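Local coordinates for saframycin Mx1 synthetase B (Legionella pneumophila subsp. pneumophila, PDB 3KXW), which belongs to the ANL superfamily of AMP-binding enzymes and binds 5'-O-[(S)-(dodecanoyloxy)(hydroxy)phosphoryl]adenosine in a central pocket, at residues P217-G222 against N296-V301; G222-I227 against E331-V336. All coordinates share one frame; numbering follows the deposited sequence.

Contact 1: residues P217-G222 against N296-V301; sequences PHHDMG and NGAEPV. With 1ZZ (5'-O-[(S)-(dodecanoyloxy)(hydroxy)phosphoryl]adenosine), chain B.
Met-221, modelled as selenomethionine in the first turn of helix 220-233, reaches over to the backbone of Gly-297 and the methyl of Ala-298 in the loop that follows strand 293-296. Its CB lies at the edge of the His-219 ring, in the ring plane. CG then comes alongside the alkyl chain of 1ZZ, 3.9 Å from C6. SE passes on to the carbonyl oxygen of Gly-297, with an SE to O distance of 3.5 Å. A bend at the last torsion (chi3 57°) keeps CE by that same oxygen and brings it within 3.8 Å of Ala-298 CB, the apolar contact that joins the segments. The side chain thus lies against the ligand along one stretch and against the loop at its tip.

His-219, the N-cap residue of the helix, with CG anti to the backbone N (chi1 174°), turns its ring to the ligand, where NE2 gives the O4 phosphate oxygen of 1ZZ a weak hydrogen bond of 2.9 Å, bent to 121°. Asp-220 CG lies above one face of the imidazole, toward its rim. Ala-298 CB comes 3.2 Å from O1 of 1ZZ, the oxygen at the ring's edge, in its plane. Farther along the loop, Pro-300 CA packs on adenine carbon C21 (3.6 Å), while Val-301 CG2 approaches the exocyclic N5 (3.7 Å). A helix start at the phosphate and a post-strand loop along the adenine form part of the nucleotide pocket of this AMP-binding enzyme.

Contact 2: residues G222-I227 against E331-V336; sequences GLIGCI and EATLLV. With 1ZZ (5'-O-[(S)-(dodecanoyloxy)(hydroxy)phosphoryl]adenosine), chain B.
The carbonyl oxygen of Thr-333 accepts a hydrogen bond from Gln-173 NE2 of strand 169-174 and is also met by the tip of Ile-224, whose CD1 lies 3.2 Å from Thr-333 O. In this AMP-binding (ANL) fold, a buried turn of helix 220-233, widened to a pi-type turn over 222-227, packs on the loop that leads into strand 335-338, lining the ligand pocket.

Ile-224 divides its branches between two neighbours. The CD1 arm crosses the Thr-333 side chain at about a right angle and touches its CG2 methyl at 3.9 Å; Thr-333 OG1 is engaged elsewhere, hydrogen-bonded to Ser-408 O. The CG2 branch runs alongside Leu-334 in the opposite sense, 4.0 Å from Leu-334 CD2.

With CG anti to the backbone N (chi1 -173°), Leu-334 reaches in between the helix and the ligand and forks there. One prong, CD2, rests 3.6 Å from Gly-225 N. Leu-335 CD1 adds an apolar contact to the alkyl chain, 3.8 Å from C7 of 1ZZ. At the far end of that chain, methyl C1 comes 3.2 Å from Gly-225 O, and Leu-334's other prong, CD1, lies 3.5 Å from C11, near the phosphate end.

In the fold
Helix 220-233 comes first along the chain and serves both contacts, which share Gly-222. After Gly-222 the chain runs through 73 residues, 36 of them helical, before 296-301 returns to close contact 1. Contact 2 spans 103 residues, from the next helical turn to 331-336. The segments alternate, so the two closures cross. Both partners are loops flanking strands of one mixed sheet: contact 1 uses the loop leaving strand 293-296, contact 2 the approach to strand 335-338, with strand 323-328 lying between these two. One helix is thereby tied to two loops at that sheet, and 1ZZ touches both contacts, whose centres are 8 Å apart.

Contact 1: residues P217-G222 against N296-V301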
ATOM      1  N   PRO A 217       4.320  -2.831  -5.525  1.00 17.35           N
ATOM      2  CA  PRO A 217       5.599  -3.088  -4.851  1.00 18.10           C
ATOM      3  C   PRO A 217       6.253  -1.773  -4.388  1.00 20.99           C
ATOM      4  O   PRO A 217       7.300  -1.826  -3.760  1.00 24.36           O
ATOM      5  CB  PRO A 217       6.472  -3.746  -5.940  1.00 19.71           C
ATOM      6  CG  PRO A 217       5.763  -3.592  -7.222  1.00 19.57           C
ATOM      7  CD  PRO A 217       4.403  -2.966  -6.988  1.00 18.14           C
ATOM      8  N   HIS A 218       5.650  -0.626  -4.703  1.00 20.22           N
ATOM      9  CA  HIS A 218       6.198   0.676  -4.288  1.00 26.04           C
ATOM     10  C   HIS A 218       5.531   1.242  -3.009  1.00 27.00           C
ATOM     11  O   HIS A 218       5.748   2.401  -2.618  1.00 26.87           O
ATOM     12  CB  HIS A 218       6.061   1.695  -5.412  1.00 25.73           C
ATOM     13  CG  HIS A 218       6.427   1.169  -6.775  1.00 23.25           C
ATOM     14  ND1 HIS A 218       7.688   1.313  -7.318  1.00 25.29           N
ATOM     15  CD2 HIS A 218       5.688   0.530  -7.712  1.00 22.83           C
ATOM     16  CE1 HIS A 218       7.707   0.793  -8.534  1.00 20.94           C
ATOM     17  NE2 HIS A 218       6.508   0.306  -8.796  1.00 23.60           N
ATOM     18  N   HIS A 219       4.684   0.423  -2.397  1.00 27.04           N
ATOM     19  CA  HIS A 219       4.073   0.728  -1.102  1.00 25.98           C
ATOM     20  C   HIS A 219       4.589  -0.364  -0.135  1.00 22.79           C
ATOM     21  O   HIS A 219       4.859  -1.484  -0.552  1.00 19.24           O
ATOM     22  CB  HIS A 219       2.551   0.679  -1.254  1.00 28.39           C
ATOM     23  CG  HIS A 219       1.795   0.843   0.028  1.00 28.73           C
ATOM     24  ND1 HIS A 219       1.371  -0.231   0.785  1.00 28.04           N
ATOM     25  CD2 HIS A 219       1.381   1.955   0.682  1.00 31.84           C
ATOM     26  CE1 HIS A 219       0.721   0.214   1.847  1.00 30.18           C
ATOM     27  NE2 HIS A 219       0.716   1.537   1.810  1.00 31.15           N
ATOM     28  N   ASP A 220       4.766  -0.021   1.136  1.00 24.83           N
ATOM     29  CA  ASP A 220       5.266  -0.970   2.130  1.00 21.44           C
ATOM     30  C   ASP A 220       4.605  -2.367   2.139  1.00 18.96           C
ATOM     31  O   ASP A 220       5.305  -3.361   2.160  1.00 17.07           O
ATOM     32  CB  ASP A 220       5.255  -0.361   3.539  1.00 23.29           C
ATOM     33  CG  ASP A 220       3.899   0.171   3.941  1.00 25.96           C
ATOM     34  OD1 ASP A 220       2.898  -0.154   3.253  1.00 29.69           O
ATOM     35  OD2 ASP A 220       3.838   0.903   4.964  1.00 26.24           O
HETATM   36  N   MSE A 221       3.284  -2.449   2.117  1.00 18.36           N
HETATM   37  CA  MSE A 221       2.624  -3.751   2.199  1.00 17.39           C
HETATM   38  C   MSE A 221       3.018  -4.730   1.083  1.00 15.37           C
HETATM   39  O   MSE A 221       3.372  -5.884   1.338  1.00 15.00           O
HETATM   40  CB  MSE A 221       1.105  -3.556   2.219  1.00 20.74           C
HETATM   41  CG  MSE A 221       0.381  -4.643   2.938  1.00 17.92           C
HETATM   42 SE   MSE A 221      -1.416  -4.074   3.603  1.00 31.47          SE
HETATM   43  CE  MSE A 221      -2.129  -3.524   1.888  1.00 14.02           C
ATOM     44  N   GLY A 222       2.954  -4.259  -0.161  1.00 15.46           N
ATOM     45  CA  GLY A 222       3.266  -5.087  -1.314  1.00 14.55           C
ATOM     46  C   GLY A 222       4.758  -5.389  -1.426  1.00 16.45           C
ATOM     47  O   GLY A 222       5.144  -6.401  -2.015  1.00 16.25           O
ATOM     48  N   ASN A 296      -6.361  -7.694   5.630  1.00 10.88           N
ATOM     49  CA  ASN A 296      -7.057  -6.475   5.306  1.00 13.25           C
ATOM     50  C   ASN A 296      -6.430  -5.375   6.145  1.00 13.20           C
ATOM     51  O   ASN A 296      -6.680  -5.288   7.348  1.00 13.79           O
ATOM     52  CB  ASN A 296      -8.542  -6.636   5.650  1.00 13.82           C
ATOM     53  CG  ASN A 296      -9.378  -5.465   5.200  1.00 14.02           C
ATOM     54  OD1 ASN A 296      -8.856  -4.418   4.818  1.00 14.38           O
ATOM     55  ND2 ASN A 296     -10.698  -5.622   5.276  1.00 14.17           N
ATOM     56  N   GLY A 297      -5.607  -4.550   5.504  1.00 14.10           N
ATOM     57  CA  GLY A 297      -4.911  -3.470   6.185  1.00 16.32           C
ATOM     58  C   GLY A 297      -4.530  -2.351   5.223  1.00 17.02           C
ATOM     59  O   GLY A 297      -4.554  -2.552   4.008  1.00 17.02           O
ATOM     60  N   ALA A 298      -4.138  -1.208   5.795  1.00 15.05           N
ATOM     61  CA  ALA A 298      -3.611  -0.023   5.110  1.00 16.64           C
ATOM     62  C   ALA A 298      -4.621   1.119   5.088  1.00 18.95           C
ATOM     63  O   ALA A 298      -4.284   2.265   4.757  1.00 17.99           O
ATOM     64  CB  ALA A 298      -3.087  -0.329   3.707  1.00 17.66           C
ATOM     65  N   GLU A 299      -5.857   0.804   5.451  1.00 17.14           N
ATOM     66  CA  GLU A 299      -6.907   1.813   5.520  1.00 17.88           C
ATOM     67  C   GLU A 299      -8.015   1.281   6.400  1.00 17.01           C
ATOM     68  O   GLU A 299      -7.968   0.135   6.826  1.00 14.50           O
ATOM     69  CB  GLU A 299      -7.445   2.134   4.124  1.00 18.30           C
ATOM     70  CG  GLU A 299      -8.234   0.986   3.493  1.00 16.74           C
ATOM     71  CD  GLU A 299      -8.616   1.287   2.053  1.00 19.72           C
ATOM     72  OE1 GLU A 299      -7.979   2.173   1.447  1.00 22.36           O
ATOM     73  OE2 GLU A 299      -9.547   0.656   1.539  1.00 16.03           O
ATOM     74  N   PRO A 300      -9.024   2.107   6.681  1.00 16.88           N
ATOM     75  CA  PRO A 300     -10.027   1.593   7.628  1.00 17.68           C
ATOM     76  C   PRO A 300     -10.678   0.287   7.177  1.00 16.01           C
ATOM     77  O   PRO A 300     -11.055   0.111   6.033  1.00 15.42           O
ATOM     78  CB  PRO A 300     -11.033   2.734   7.715  1.00 16.75           C
ATOM     79  CG  PRO A 300     -10.205   3.937   7.481  1.00 19.08           C
ATOM     80  CD  PRO A 300      -9.220   3.534   6.407  1.00 18.90           C
ATOM     81  N   VAL A 301     -10.774  -0.637   8.114  1.00 15.38           N
ATOM     82  CA  VAL A 301     -11.263  -1.974   7.843  1.00 16.14           C
ATOM     83  C   VAL A 301     -12.777  -2.033   8.155  1.00 16.27           C
ATOM     84  O   VAL A 301     -13.210  -1.655   9.254  1.00 17.03           O
ATOM     85  CB  VAL A 301     -10.458  -2.972   8.707  1.00 15.73           C
ATOM     86  CG1 VAL A 301     -11.054  -4.381   8.626  1.00 14.96           C
ATOM     87  CG2 VAL A 301      -8.959  -2.933   8.313  1.00 14.11           C
TER
HETATM   88  P   1ZZ B 589       1.523   3.476   5.029  1.00 27.29           P
HETATM   89  C1  1ZZ B 589       2.289 -11.108   4.160  1.00 19.84           C
HETATM   90  N1  1ZZ B 589      -3.912   2.373   8.278  1.00 20.73           N
HETATM   91  O1  1ZZ B 589      -0.599   1.008   5.185  1.00 26.48           O
HETATM   92  C2  1ZZ B 589       1.462  -9.820   4.268  1.00 15.74           C
HETATM   93  N2  1ZZ B 589      -3.782   0.169   8.633  1.00 16.13           N
HETATM   94  O2  1ZZ B 589       1.602   1.820   5.164  1.00 30.34           O
HETATM   95  C3  1ZZ B 589       1.651  -9.126   5.623  1.00 16.89           C
HETATM   96  N3  1ZZ B 589      -6.282   2.760   9.330  1.00 19.79           N
HETATM   97  O3  1ZZ B 589       2.699   4.053   5.647  1.00 24.51           O
HETATM   98  C4  1ZZ B 589       1.189  -7.663   5.556  1.00 16.04           C
HETATM   99  N4  1ZZ B 589      -7.238   0.696  10.127  1.00 18.51           N
HETATM  100  O4  1ZZ B 589       1.461   3.844   3.459  1.00 35.96           O
HETATM  101  C5  1ZZ B 589       0.932  -7.052   6.944  1.00 16.60           C
HETATM  102  N5  1ZZ B 589      -6.164  -1.378  10.093  1.00 15.58           N
HETATM  103  O5  1ZZ B 589       0.132   4.073   5.727  1.00 25.13           O
HETATM  104  C6  1ZZ B 589       0.358  -5.642   6.749  1.00 17.21           C
HETATM  105  O6  1ZZ B 589      -2.468   3.789   6.840  1.00 23.97           O
HETATM  106  C7  1ZZ B 589      -0.167  -4.787   7.930  1.00 15.61           C
HETATM  107  O7  1ZZ B 589      -3.377   5.573   8.952  1.00 23.57           O
HETATM  108  C8  1ZZ B 589      -0.858  -3.440   7.641  1.00 15.64           C
HETATM  109  O8  1ZZ B 589      -0.981   5.327   9.526  1.00 20.22           O
HETATM  110  C9  1ZZ B 589       0.214  -2.356   7.446  1.00 17.50           C
HETATM  111  C10 1ZZ B 589      -0.209  -1.204   6.503  1.00 18.02           C
HETATM  112  C11 1ZZ B 589       1.052  -0.351   6.185  1.00 20.47           C
HETATM  113  C12 1ZZ B 589       0.605   1.091   5.878  1.00 25.25           C
HETATM  114  C13 1ZZ B 589      -0.205   3.763   7.062  1.00 26.53           C
HETATM  115  C14 1ZZ B 589      -1.429   4.352   7.393  1.00 23.64           C
HETATM  116  C15 1ZZ B 589      -1.709   4.370   8.940  1.00 20.57           C
HETATM  117  C16 1ZZ B 589      -3.016   4.523   9.044  1.00 24.15           C
HETATM  118  C17 1ZZ B 589      -3.465   3.657   7.971  1.00 22.07           C
HETATM  119  C18 1ZZ B 589      -3.131   1.155   8.142  1.00 19.13           C
HETATM  120  C19 1ZZ B 589      -5.096   0.709   9.098  1.00 18.63           C
HETATM  121  C20 1ZZ B 589      -5.132   1.998   8.930  1.00 18.59           C
HETATM  122  C21 1ZZ B 589      -7.312   2.147   9.863  1.00 18.74           C
HETATM  123  C22 1ZZ B 589      -6.255   0.030   9.797  1.00 17.34           C

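Contact 2: residues G222-I227 against E331-V336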
ATOM      1  N   GLY A 222       2.954  -4.259  -0.161  1.00 15.46           N
ATOM      2  CA  GLY A 222       3.266  -5.087  -1.314  1.00 14.55           C
ATOM      3  C   GLY A 222       4.758  -5.389  -1.426  1.00 16.45           C
ATOM      4  O   GLY A 222       5.144  -6.401  -2.015  1.00 16.25           O
ATOM      5  N   LEU A 223       5.604  -4.518  -0.870  1.00 14.70           N
ATOM      6  CA  LEU A 223       7.051  -4.756  -0.886  1.00 14.83           C
ATOM      7  C   LEU A 223       7.474  -5.621   0.314  1.00 14.13           C
ATOM      8  O   LEU A 223       8.027  -6.707   0.148  1.00 13.73           O
ATOM      9  CB  LEU A 223       7.824  -3.416  -0.858  1.00 14.86           C
ATOM     10  CG  LEU A 223       9.341  -3.558  -0.660  1.00 15.71           C
ATOM     11  CD1 LEU A 223       9.970  -4.431  -1.747  1.00 14.38           C
ATOM     12  CD2 LEU A 223      10.036  -2.190  -0.578  1.00 16.70           C
ATOM     13  N   ILE A 224       7.189  -5.138   1.526  1.00 13.12           N
ATOM     14  CA  ILE A 224       7.725  -5.781   2.729  1.00 13.22           C
ATOM     15  C   ILE A 224       6.959  -7.064   3.060  1.00 12.85           C
ATOM     16  O   ILE A 224       7.545  -8.109   3.302  1.00 12.67           O
ATOM     17  CB  ILE A 224       7.733  -4.798   3.912  1.00 13.63           C
ATOM     18  CG1 ILE A 224       8.673  -3.600   3.589  1.00 14.36           C
ATOM     19  CG2 ILE A 224       8.125  -5.497   5.214  1.00 12.97           C
ATOM     20  CD1 ILE A 224       8.632  -2.539   4.652  1.00 17.18           C
ATOM     21  N   GLY A 225       5.637  -6.972   3.029  1.00 12.72           N
ATOM     22  CA  GLY A 225       4.788  -8.117   3.283  1.00 15.28           C
ATOM     23  C   GLY A 225       4.842  -9.191   2.215  1.00 13.89           C
ATOM     24  O   GLY A 225       4.991 -10.367   2.528  1.00 13.81           O
ATOM     25  N   CYS A 226       4.700  -8.809   0.956  1.00 11.96           N
ATOM     26  CA  CYS A 226       4.415  -9.823  -0.065  1.00 13.51           C
ATOM     27  C   CYS A 226       5.622 -10.212  -0.937  1.00 14.11           C
ATOM     28  O   CYS A 226       5.531 -11.116  -1.755  1.00 14.74           O
ATOM     29  CB  CYS A 226       3.250  -9.369  -0.941  1.00 14.13           C
ATOM     30  SG  CYS A 226       1.761  -9.069   0.033  1.00 18.67           S
ATOM     31  N   ILE A 227       6.753  -9.537  -0.751  1.00 11.95           N
ATOM     32  CA  ILE A 227       7.957  -9.891  -1.515  1.00 12.87           C
ATOM     33  C   ILE A 227       9.132 -10.220  -0.581  1.00 13.79           C
ATOM     34  O   ILE A 227       9.706 -11.311  -0.649  1.00 12.43           O
ATOM     35  CB  ILE A 227       8.393  -8.770  -2.502  1.00 13.60           C
ATOM     36  CG1 ILE A 227       7.302  -8.487  -3.534  1.00 13.89           C
ATOM     37  CG2 ILE A 227       9.699  -9.162  -3.238  1.00 13.79           C
ATOM     38  CD1 ILE A 227       7.536  -7.255  -4.385  1.00 16.12           C
ATOM     39  N   GLU A 331       6.580   3.924   8.927  1.00 11.59           N
ATOM     40  CA  GLU A 331       7.461   4.415  10.002  1.00 13.91           C
ATOM     41  C   GLU A 331       7.795   3.317  11.010  1.00 12.15           C
ATOM     42  O   GLU A 331       8.772   3.414  11.759  1.00 13.40           O
ATOM     43  CB  GLU A 331       6.844   5.636  10.707  1.00 15.03           C
ATOM     44  CG  GLU A 331       6.910   6.915   9.880  1.00 13.71           C
ATOM     45  CD  GLU A 331       5.714   7.086   8.955  1.00 16.14           C
ATOM     46  OE1 GLU A 331       5.029   6.069   8.668  1.00 15.52           O
ATOM     47  OE2 GLU A 331       5.449   8.241   8.521  1.00 14.86           O
ATOM     48  N   ALA A 332       6.966   2.271  11.036  1.00 11.76           N
ATOM     49  CA  ALA A 332       7.237   1.115  11.883  1.00 13.52           C
ATOM     50  C   ALA A 332       7.597  -0.107  11.035  1.00 12.47           C
ATOM     51  O   ALA A 332       7.399  -1.255  11.448  1.00 14.20           O
ATOM     52  CB  ALA A 332       6.057   0.818  12.783  1.00 13.28           C
ATOM     53  N   THR A 333       8.170   0.172   9.864  1.00 13.32           N
ATOM     54  CA  THR A 333       8.516  -0.814   8.859  1.00 12.44           C
ATOM     55  C   THR A 333       7.268  -1.361   8.196  1.00 12.84           C
ATOM     56  O   THR A 333       7.027  -1.095   7.028  1.00 12.60           O
ATOM     57  CB  THR A 333       9.452  -1.935   9.405  1.00 12.10           C
ATOM     58  OG1 THR A 333      10.652  -1.330   9.899  1.00 13.23           O
ATOM     59  CG2 THR A 333       9.828  -2.862   8.320  1.00 13.13           C
ATOM     60  N   LEU A 334       6.448  -2.099   8.941  1.00 12.20           N
ATOM     61  CA  LEU A 334       5.152  -2.473   8.389  1.00 13.00           C
ATOM     62  C   LEU A 334       4.191  -2.885   9.477  1.00 12.43           C
ATOM     63  O   LEU A 334       3.373  -2.084   9.905  1.00 13.36           O
ATOM     64  CB  LEU A 334       5.275  -3.587   7.350  1.00 12.83           C
ATOM     65  CG  LEU A 334       3.962  -3.917   6.616  1.00 14.29           C
ATOM     66  CD1 LEU A 334       3.540  -2.764   5.711  1.00 16.40           C
ATOM     67  CD2 LEU A 334       4.151  -5.201   5.817  1.00 16.37           C
ATOM     68  N   LEU A 335       4.288  -4.126   9.928  1.00 11.61           N
ATOM     69  CA  LEU A 335       3.211  -4.712  10.747  1.00 11.30           C
ATOM     70  C   LEU A 335       3.310  -4.320  12.214  1.00 13.32           C
ATOM     71  O   LEU A 335       4.342  -4.564  12.834  1.00 12.92           O
ATOM     72  CB  LEU A 335       3.241  -6.242  10.609  1.00 11.42           C
ATOM     73  CG  LEU A 335       2.256  -7.050  11.443  1.00 11.94           C
ATOM     74  CD1 LEU A 335       0.782  -6.753  11.027  1.00 11.13           C
ATOM     75  CD2 LEU A 335       2.592  -8.543  11.331  1.00 11.11           C
ATOM     76  N   VAL A 336       2.221  -3.766  12.766  1.00 11.44           N
ATOM     77  CA  VAL A 336       2.163  -3.301  14.165  1.00 14.41           C
ATOM     78  C   VAL A 336       1.180  -4.122  14.991  1.00 12.68           C
ATOM     79  O   VAL A 336       1.519  -4.557  16.092  1.00 13.48           O
ATOM     80  CB  VAL A 336       1.799  -1.793  14.251  1.00 12.20           C
ATOM     81  CG1 VAL A 336       1.580  -1.319  15.714  1.00 12.55           C
ATOM     82  CG2 VAL A 336       2.905  -0.976  13.601  1.00 11.41           C
TER
HETATM   83  P   1ZZ B 589       1.523   3.476   5.029  1.00 27.29           P
HETATM   84  C1  1ZZ B 589       2.289 -11.108   4.160  1.00 19.84           C
HETATM   85  N1  1ZZ B 589      -3.912   2.373   8.278  1.00 20.73           N
HETATM   86  O1  1ZZ B 589      -0.599   1.008   5.185  1.00 26.48           O
HETATM   87  C2  1ZZ B 589       1.462  -9.820   4.268  1.00 15.74           C
HETATM   88  N2  1ZZ B 589      -3.782   0.169   8.633  1.00 16.13           N
HETATM   89  O2  1ZZ B 589       1.602   1.820   5.164  1.00 30.34           O
HETATM   90  C3  1ZZ B 589       1.651  -9.126   5.623  1.00 16.89           C
HETATM   91  N3  1ZZ B 589      -6.282   2.760   9.330  1.00 19.79           N
HETATM   92  O3  1ZZ B 589       2.699   4.053   5.647  1.00 24.51           O
HETATM   93  C4  1ZZ B 589       1.189  -7.663   5.556  1.00 16.04           C
HETATM   94  N4  1ZZ B 589      -7.238   0.696  10.127  1.00 18.51           N
HETATM   95  O4  1ZZ B 589       1.461   3.844   3.459  1.00 35.96           O
HETATM   96  C5  1ZZ B 589       0.932  -7.052   6.944  1.00 16.60           C
HETATM   97  N5  1ZZ B 589      -6.164  -1.378  10.093  1.00 15.58           N
HETATM   98  O5  1ZZ B 589       0.132   4.073   5.727  1.00 25.13           O
HETATM   99  C6  1ZZ B 589       0.358  -5.642   6.749  1.00 17.21           C
HETATM  100  O6  1ZZ B 589      -2.468   3.789   6.840  1.00 23.97           O
HETATM  101  C7  1ZZ B 589      -0.167  -4.787   7.930  1.00 15.61           C
HETATM  102  O7  1ZZ B 589      -3.377   5.573   8.952  1.00 23.57           O
HETATM  103  C8  1ZZ B 589      -0.858  -3.440   7.641  1.00 15.64           C
HETATM  104  O8  1ZZ B 589      -0.981   5.327   9.526  1.00 20.22           O
HETATM  105  C9  1ZZ B 589       0.214  -2.356   7.446  1.00 17.50           C
HETATM  106  C10 1ZZ B 589      -0.209  -1.204   6.503  1.00 18.02           C
HETATM  107  C11 1ZZ B 589       1.052  -0.351   6.185  1.00 20.47           C
HETATM  108  C12 1ZZ B 589       0.605   1.091   5.878  1.00 25.25           C
HETATM  109  C13 1ZZ B 589      -0.205   3.763   7.062  1.00 26.53           C
HETATM  110  C14 1ZZ B 589      -1.429   4.352   7.393  1.00 23.64           C
HETATM  111  C15 1ZZ B 589      -1.709   4.370   8.940  1.00 20.57           C
HETATM  112  C16 1ZZ B 589      -3.016   4.523   9.044  1.00 24.15           C
HETATM  113  C17 1ZZ B 589      -3.465   3.657   7.971  1.00 22.07           C
HETATM  114  C18 1ZZ B 589      -3.131   1.155   8.142  1.00 19.13           C
HETATM  115  C19 1ZZ B 589      -5.096   0.709   9.098  1.00 18.63           C
HETATM  116  C20 1ZZ B 589      -5.132   1.998   8.930  1.00 18.59           C
HETATM  117  C21 1ZZ B 589      -7.312   2.147   9.863  1.00 18.74           C
HETATM  118  C22 1ZZ B 589      -6.255   0.030   9.797  1.00 17.34           C